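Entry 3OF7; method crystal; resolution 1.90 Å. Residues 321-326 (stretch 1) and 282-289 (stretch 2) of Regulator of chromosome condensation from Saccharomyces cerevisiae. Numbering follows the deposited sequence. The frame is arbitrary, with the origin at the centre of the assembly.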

# COMPACT_ATOMS: atom_id res chain seq x y z
N GLY A 321 4.66 2.23 5.66
CA GLY A 321 5.18 0.88 5.82
C GLY A 321 5.05 0.37 7.24
O GLY A 321 4.09 0.70 7.93
N GLU A 322 6.02 -0.43 7.69
CA GLU A 322 6.00 -0.92 9.07
C GLU A 322 6.25 0.22 10.08
O GLU A 322 5.51 0.36 11.06
CB GLU A 322 6.99 -2.07 9.29
CG GLU A 322 6.81 -2.72 10.66
CD GLU A 322 7.65 -3.95 10.89
OE1 GLU A 322 8.67 -4.16 10.19
OE2 GLU A 322 7.31 -4.70 11.82
N HIS A 323 7.28 1.02 9.83
CA HIS A 323 7.72 2.00 10.82
C HIS A 323 7.97 3.39 10.25
O HIS A 323 8.67 4.19 10.87
CB HIS A 323 9.01 1.52 11.51
CG HIS A 323 8.87 0.22 12.23
ND1 HIS A 323 9.83 -0.77 12.18
CD2 HIS A 323 7.90 -0.25 13.06
CE1 HIS A 323 9.45 -1.79 12.94
NE2 HIS A 323 8.28 -1.50 13.48
N HIS A 324 7.39 3.67 9.09
CA HIS A 324 7.51 5.00 8.49
C HIS A 324 6.25 5.38 7.73
O HIS A 324 5.44 4.51 7.38
CB HIS A 324 8.73 5.09 7.56
CG HIS A 324 8.57 4.35 6.27
ND1 HIS A 324 8.54 4.98 5.04
CD2 HIS A 324 8.44 3.03 6.01
CE1 HIS A 324 8.41 4.08 4.09
NE2 HIS A 324 8.35 2.89 4.65
N SER A 325 6.09 6.68 7.50
CA SER A 325 4.93 7.19 6.80
C SER A 325 5.34 8.25 5.80
O SER A 325 6.30 8.97 6.03
CB SER A 325 3.94 7.79 7.79
OG SER A 325 3.58 6.81 8.74
N LEU A 326 4.58 8.35 4.71
CA LEU A 326 4.87 9.31 3.65
C LEU A 326 3.61 10.07 3.28
O LEU A 326 2.62 9.48 2.87
CB LEU A 326 5.44 8.60 2.41
CG LEU A 326 6.65 7.70 2.63
CD1 LEU A 326 6.97 6.96 1.35
CD2 LEU A 326 7.88 8.49 3.11
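Stretch 2 282-289: GLNQFGQC

Stretch 2 packs on stretch 1 as a folded loop, not as a paired strand. The chain turns a corner at Gly282. A type I beta turn then runs from Asn284 to Gly287, closed by a backbone hydrogen bond from Gly287 N to Asn284 O at 3.1 Å. Beyond the turn the chain comes back toward stretch 1. The closest CA atoms across the two stretches are those of His324 and Gln288, 4.7 Å apart. The contact buries 297 Å², both sides summed.

Two hydrogen bonds to side chains help hold the loop in shape. Cys289 N donates to Asn284 OD1 at 2.9 Å, and Phe286 N donates to Gln288 OE1 at 2.9 Å. The second ties the Gln288 side chain back to the turn. Gly287 has positive phi, which favours glycine.

Stretch 1 begins at Gly321, which does not touch stretch 2. Gly321 N donates a hydrogen bond to His324 O at 3.0 Å and so closes a tight bend within stretch 1. Glu322 meets stretch 2 through its backbone. Its O lies 3.4 Å from Gln288 NE2 and 4.4 Å from Leu283 CD2. Its side chain stays farther off; the nearest pair is Glu322 CG and Leu283 CD2, 5.4 Å apart.

His323 carries the largest share of the contact on stretch 1. Its CA-to-CB bond points sideways, and its chi1 is m. The ring lies among several side chains of the loop. Phe286 covers one face, with His323 CG 3.5 Å from Phe286 CD2. The two rings meet obliquely, with centroids 4.7 Å apart and planes at 44°. At the edge of the His323 ring, CD2 is 4.2 Å from Leu283 CD2 and 3.7 Å from Gln288 NE2. The end of the Gln285 side chain also comes near this ring. His323 ND1 is hydrogen-bonded elsewhere in the structure.

The backbone of stretch 1 then passes over the base of the Gln288 side chain. His323 O is 3.6 Å from Gln288 CB, and His324 N is 3.8 Å from the same atom. His324 starts the strand and points its CA-to-CB bond away from the loop.

Ser325 points toward stretch 2, with chi1 m. Ser325 OG donates a hydrogen bond to Gln288 O at 2.6 Å, although OG sits too close to an atom elsewhere in the model, so its position is less certain. The same OG is 3.9 Å from Gln288 CB. Gln288 is thus met by four successive residues, Glu322 to Ser325. Leu326 continues the strand out of reach of the loop.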

# COMPACT_ATOMS: atom_id res chain seq x y z
N GLY A 282 -2.57 3.95 16.30
CA GLY A 282 -1.94 2.64 16.21
C GLY A 282 -0.48 2.69 16.62
O GLY A 282 -0.08 3.50 17.46
N LEU A 283 0.32 1.81 16.02
CA LEU A 283 1.70 1.61 16.45
C LEU A 283 2.54 2.86 16.21
O LEU A 283 2.49 3.45 15.13
CB LEU A 283 2.30 0.40 15.73
CG LEU A 283 3.74 0.03 16.10
CD1 LEU A 283 3.84 -0.50 17.55
CD2 LEU A 283 4.31 -0.97 15.10
N ASN A 284 3.30 3.28 17.23
CA ASN A 284 4.03 4.55 17.14
C ASN A 284 5.42 4.57 17.80
O ASN A 284 5.88 5.63 18.23
CB ASN A 284 3.17 5.70 17.68
CG ASN A 284 3.68 7.07 17.24
OD1 ASN A 284 4.17 7.22 16.12
ND2 ASN A 284 3.54 8.07 18.11
N GLN A 285 6.10 3.42 17.86
CA GLN A 285 7.37 3.38 18.59
C GLN A 285 8.51 4.09 17.86
O GLN A 285 9.54 4.40 18.48
CB GLN A 285 7.74 1.95 19.05
CG GLN A 285 8.54 1.09 18.05
CD GLN A 285 7.67 0.44 16.99
OE1 GLN A 285 7.78 -0.77 16.74
NE2 GLN A 285 6.84 1.22 16.33
N PHE A 286 8.33 4.36 16.56
CA PHE A 286 9.30 5.16 15.81
C PHE A 286 8.76 6.53 15.39
O PHE A 286 9.38 7.25 14.60
CB PHE A 286 9.82 4.40 14.58
CG PHE A 286 10.69 3.23 14.92
CD1 PHE A 286 12.05 3.41 15.17
CD2 PHE A 286 10.15 1.95 14.99
CE1 PHE A 286 12.87 2.32 15.48
CE2 PHE A 286 10.95 0.85 15.30
CZ PHE A 286 12.32 1.03 15.55
N GLY A 287 7.60 6.91 15.94
CA GLY A 287 6.99 8.20 15.60
C GLY A 287 6.40 8.21 14.20
O GLY A 287 6.19 9.27 13.61
N GLN A 288 6.10 7.01 13.67
CA GLN A 288 5.52 6.88 12.33
C GLN A 288 4.12 7.53 12.23
O GLN A 288 3.67 7.86 11.13
CB GLN A 288 5.48 5.41 11.87
CG GLN A 288 4.70 4.44 12.76
CD GLN A 288 5.57 3.71 13.77
OE1 GLN A 288 6.31 4.32 14.53
NE2 GLN A 288 5.44 2.38 13.81
N CYS A 289 3.45 7.71 13.36
CA CYS A 289 2.15 8.40 13.38
C CYS A 289 2.29 9.92 13.19
O CYS A 289 1.31 10.59 12.86
CB CYS A 289 1.37 8.08 14.66
SG CYS A 289 0.70 6.41 14.73